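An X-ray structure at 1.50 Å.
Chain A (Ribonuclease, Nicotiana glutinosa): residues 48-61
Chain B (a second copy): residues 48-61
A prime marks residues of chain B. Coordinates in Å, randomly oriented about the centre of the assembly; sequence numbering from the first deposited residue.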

# COMPACT_ATOMS: atom_id res chain seq x y z
N ASN A 48 9.45 6.04 6.81
CA ASN A 48 9.48 6.52 5.42
C ASN A 48 10.92 6.47 4.91
O ASN A 48 11.86 6.39 5.70
N ASN A 49 11.07 6.53 3.59
CA ASN A 49 12.39 6.50 2.95
C ASN A 49 12.73 7.89 2.41
O ASN A 49 11.85 8.68 2.11
N ASN A 50 14.03 8.16 2.29
CA ASN A 50 14.47 9.46 1.78
C ASN A 50 13.96 9.75 0.36
O ASN A 50 13.77 10.91 0.00
N ASP A 51 13.73 8.71 -0.44
CA ASP A 51 13.27 8.92 -1.81
C ASP A 51 11.76 9.14 -1.94
O ASP A 51 11.25 9.28 -3.05
N GLY A 52 11.06 9.18 -0.81
CA GLY A 52 9.63 9.40 -0.85
C GLY A 52 8.80 8.14 -0.67
O GLY A 52 7.65 8.21 -0.24
N SER A 53 9.37 6.99 -1.02
CA SER A 53 8.65 5.73 -0.87
C SER A 53 8.62 5.39 0.61
O SER A 53 9.28 6.04 1.42
N TYR A 54 7.84 4.38 0.98
CA TYR A 54 7.76 3.97 2.37
C TYR A 54 7.34 2.51 2.49
O TYR A 54 6.58 2.00 1.66
N PRO A 55 7.87 1.81 3.50
CA PRO A 55 7.51 0.40 3.69
C PRO A 55 6.16 0.34 4.39
O PRO A 55 5.78 1.27 5.10
N SER A 56 5.42 -0.75 4.19
CA SER A 56 4.13 -0.92 4.85
C SER A 56 3.81 -2.40 5.06
O SER A 56 4.17 -3.24 4.23
N ASN A 57 3.13 -2.70 6.17
CA ASN A 57 2.73 -4.06 6.55
C ASN A 57 3.94 -4.98 6.50
O ASN A 57 3.96 -5.97 5.78
N CYS A 58 4.93 -4.65 7.32
CA CYS A 58 6.20 -5.37 7.35
C CYS A 58 6.34 -6.69 8.11
O CYS A 58 7.32 -7.40 7.90
N ASP A 59 5.40 -7.04 8.98
CA ASP A 59 5.53 -8.29 9.73
C ASP A 59 4.19 -8.90 10.13
O ASP A 59 3.61 -8.54 11.15
N SER A 60 3.73 -9.85 9.32
CA SER A 60 2.45 -10.52 9.57
C SER A 60 2.44 -11.34 10.85
O SER A 60 1.37 -11.71 11.34
N ASN A 61 3.61 -11.62 11.41
CA ASN A 61 3.68 -12.42 12.62
C ASN A 61 3.85 -11.58 13.88
O ASN A 61 4.19 -12.10 14.95
N ASN B 48 1.94 -11.81 0.11
CA ASN B 48 0.62 -11.41 0.61
C ASN B 48 0.38 -12.08 1.95
O ASN B 48 1.02 -13.07 2.28
N ASN B 49 -0.58 -11.55 2.71
CA ASN B 49 -0.88 -12.08 4.03
C ASN B 49 -2.26 -12.72 4.14
O ASN B 49 -3.17 -12.43 3.35
N ASN B 50 -2.42 -13.58 5.14
CA ASN B 50 -3.69 -14.27 5.36
C ASN B 50 -4.86 -13.36 5.69
O ASN B 50 -6.02 -13.74 5.51
N ASP B 51 -4.58 -12.15 6.18
CA ASP B 51 -5.65 -11.22 6.52
C ASP B 51 -5.99 -10.27 5.37
O ASP B 51 -6.79 -9.36 5.53
N GLY B 52 -5.38 -10.50 4.21
CA GLY B 52 -5.65 -9.65 3.06
C GLY B 52 -4.67 -8.52 2.83
O GLY B 52 -4.66 -7.91 1.75
N SER B 53 -3.87 -8.21 3.83
CA SER B 53 -2.88 -7.15 3.70
C SER B 53 -1.69 -7.71 2.94
O SER B 53 -1.60 -8.91 2.68
N TYR B 54 -0.76 -6.83 2.57
CA TYR B 54 0.44 -7.27 1.87
C TYR B 54 1.55 -6.28 2.12
O TYR B 54 1.30 -5.08 2.24
N PRO B 55 2.79 -6.76 2.24
CA PRO B 55 3.93 -5.88 2.47
C PRO B 55 4.29 -5.20 1.15
O PRO B 55 4.05 -5.76 0.08
N SER B 56 4.83 -3.99 1.22
CA SER B 56 5.24 -3.30 -0.00
C SER B 56 6.41 -2.36 0.27
O SER B 56 6.54 -1.82 1.38
N ASN B 57 7.27 -2.19 -0.73
CA ASN B 57 8.45 -1.32 -0.67
C ASN B 57 9.27 -1.56 0.58
O ASN B 57 9.56 -0.63 1.35
N CYS B 58 9.69 -2.80 0.76
CA CYS B 58 10.43 -3.22 1.93
C CYS B 58 11.93 -2.90 1.98
O CYS B 58 12.56 -3.10 3.02
N ASP B 59 12.50 -2.42 0.87
CA ASP B 59 13.93 -2.09 0.86
C ASP B 59 14.32 -1.14 -0.27
O ASP B 59 14.69 -1.57 -1.36
N SER B 60 14.26 0.16 0.01
CA SER B 60 14.61 1.16 -0.99
C SER B 60 16.10 1.17 -1.31
O SER B 60 16.53 1.82 -2.26
N ASN B 61 16.88 0.44 -0.51
CA ASN B 61 18.32 0.37 -0.72
C ASN B 61 18.70 -0.80 -1.63
O ASN B 61 19.88 -1.08 -1.84

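Two copies of one loop meet antiparallel, and the contact is built outward from a single bridge, with no regular strand in either stretch. Ser56 N donates to Ser56′ O and Ser56′ N to Ser56 O, both at 3.2 Å. The same carbonyls receive CA-H...O contacts, Pro55 CA to Ser56′ O at 3.3 Å and Pro55′ CA to Ser56 O at 3.2 Å; proline, lacking an N-H, still offers a polarised C-H here.

Beside the bridge the serine side chains, both p, leave their CA sideways and bring Ser56 OG to 2.7 Å from Ser56′ OG. Two waters extend this polar centre: water 3 donates to Tyr54 O and bonds Ser56′ OG (2.7 Å), while water 4 donates to Tyr54′ O and bonds Ser56 OG (2.7 Å). The tyrosines, also p, point away, contributing carbonyls rather than rings.

The largest covered areas belong to Asn57 and Asn57′, which point toward the opposite stretch as m rotamers from left-handed backbones (phi 52° and 49°). Asn57′ CB packs 3.4 Å from Tyr54 O, and water 2 accepts from Asn57′ ND2 (3.1 Å) while donating to Ser53 OG (2.8 Å).

Farther out, Asn49 (m) and Ser60′ (p) point toward each other's stretch, Asn49 CG lying 3.4 Å from Ser60′ OG; the equivalent pair brings Ser60 CB within 3.5 Å of Asn49′ ND2. Asp51 (p) adds a van der Waals touch, OD1 to Ser60′ CB at 3.8 Å, and its N donates to water 1, weakly linked to Ser60′ OG.

Each turn is braced internally: Ser53 N donates to Asp51 OD2 at 2.8 Å, and Ser53′ N to Asp51′ OD2 at 2.9 Å. The rule is small polar side chains on internally braced turns, with water filling the gaps.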

# COMPACT_ATOMS: atom_id res chain seq x y z
CB ASN A 48 8.98 7.97 5.36
CG ASN A 48 8.27 8.30 4.04
OD1 ASN A 48 7.08 8.04 3.89
ND2 ASN A 48 9.01 8.86 3.09
CB ASN A 49 12.38 5.49 1.81
CG ASN A 49 12.21 4.08 2.29
OD1 ASN A 49 11.56 3.25 1.63
ND2 ASN A 49 12.82 3.77 3.43
CB ASN A 50 16.00 9.55 1.79
CG ASN A 50 16.58 9.51 3.20
OD1 ASN A 50 15.94 9.93 4.16
ND2 ASN A 50 17.81 9.04 3.31
CB ASP A 51 13.73 7.77 -2.71
CG ASP A 51 13.04 6.45 -2.39
OD1 ASP A 51 13.44 5.42 -2.98
OD2 ASP A 51 12.10 6.44 -1.57
CB SER A 53 9.37 4.61 -1.65
OG SER A 53 10.60 4.28 -1.03
CB TYR A 54 6.76 4.86 3.13
CG TYR A 54 5.35 4.83 2.57
CD1 TYR A 54 4.44 3.86 2.98
CD2 TYR A 54 4.94 5.78 1.64
CE1 TYR A 54 3.13 3.84 2.47
CE2 TYR A 54 3.65 5.77 1.13
CZ TYR A 54 2.75 4.79 1.54
OH TYR A 54 1.47 4.78 1.02
CB PRO A 55 8.64 -0.11 4.57
CG PRO A 55 8.93 1.08 5.45
CD PRO A 55 8.90 2.23 4.46
CB SER A 56 3.00 -0.24 4.05
OG SER A 56 2.91 -0.74 2.73
CB ASN A 57 1.65 -4.58 5.60
CG ASN A 57 0.44 -3.67 5.53
OD1 ASN A 57 0.13 -3.11 4.47
ND2 ASN A 57 -0.25 -3.51 6.65
CB CYS A 58 7.29 -4.41 7.82
SG CYS A 58 7.51 -2.97 6.71
CB ASP A 59 6.38 -8.07 10.98
CG ASP A 59 6.87 -9.38 11.59
OD1 ASP A 59 6.30 -10.45 11.29
OD2 ASP A 59 7.84 -9.33 12.39
CB SER A 60 2.11 -11.43 8.39
OG SER A 60 3.08 -12.45 8.26
CB ASN A 61 4.79 -13.46 12.50
CG ASN A 61 4.42 -14.54 11.49
OD1 ASN A 61 3.38 -15.17 11.62
ND2 ASN A 61 5.26 -14.72 10.48
CB ASN B 48 -0.47 -11.83 -0.38
CG ASN B 48 -1.71 -10.94 -0.30
OD1 ASN B 48 -1.75 -9.87 -0.92
ND2 ASN B 48 -2.72 -11.37 0.45
CB ASN B 49 -0.70 -10.97 5.06
CG ASN B 49 0.73 -10.47 5.12
OD1 ASN B 49 0.98 -9.28 5.32
ND2 ASN B 49 1.67 -11.39 4.95
CB ASN B 50 -3.53 -15.32 6.47
CG ASN B 50 -2.49 -16.37 6.14
OD1 ASN B 50 -2.23 -16.65 4.97
ND2 ASN B 50 -1.89 -16.97 7.16
CB ASP B 51 -5.30 -10.42 7.78
CG ASP B 51 -4.11 -9.49 7.58
OD1 ASP B 51 -3.77 -8.78 8.56
OD2 ASP B 51 -3.53 -9.46 6.48
CB SER B 53 -2.41 -6.67 5.07
OG SER B 53 -1.65 -7.68 5.72
CB TYR B 54 0.19 -7.43 0.37
CG TYR B 54 -0.22 -6.17 -0.36
CD1 TYR B 54 0.73 -5.24 -0.78
CD2 TYR B 54 -1.57 -5.92 -0.64
CE1 TYR B 54 0.34 -4.08 -1.47
CE2 TYR B 54 -1.96 -4.77 -1.32
CZ TYR B 54 -1.00 -3.86 -1.73
OH TYR B 54 -1.40 -2.73 -2.41
CB PRO B 55 5.01 -6.84 2.93
CG PRO B 55 4.73 -8.06 2.08
CD PRO B 55 3.22 -8.18 2.18
CB SER B 56 4.07 -2.52 -0.61
OG SER B 56 3.59 -1.51 0.26
CB ASN B 57 8.02 0.14 -0.76
CG ASN B 57 7.26 0.45 -2.03
OD1 ASN B 57 6.06 0.20 -2.14
ND2 ASN B 57 7.97 0.97 -3.03
CB CYS B 58 10.21 -4.72 2.14
SG CYS B 58 8.45 -5.16 2.39
CB ASP B 59 14.76 -3.38 0.77
CG ASP B 59 16.23 -3.14 1.06
OD1 ASP B 59 16.65 -1.96 1.12
OD2 ASP B 59 16.98 -4.13 1.22
CB SER B 60 14.18 2.56 -0.53
OG SER B 60 14.97 3.01 0.57
CB ASN B 61 19.04 0.23 0.63
CG ASN B 61 18.68 1.35 1.59
OD1 ASN B 61 18.77 2.53 1.26
ND2 ASN B 61 18.28 0.97 2.80
O HOH W 1 15.25 6.20 -0.28
O HOH W 2 10.87 1.67 -2.04
O HOH W 3 4.12 1.04 0.80
O HOH W 4 1.29 -2.49 1.50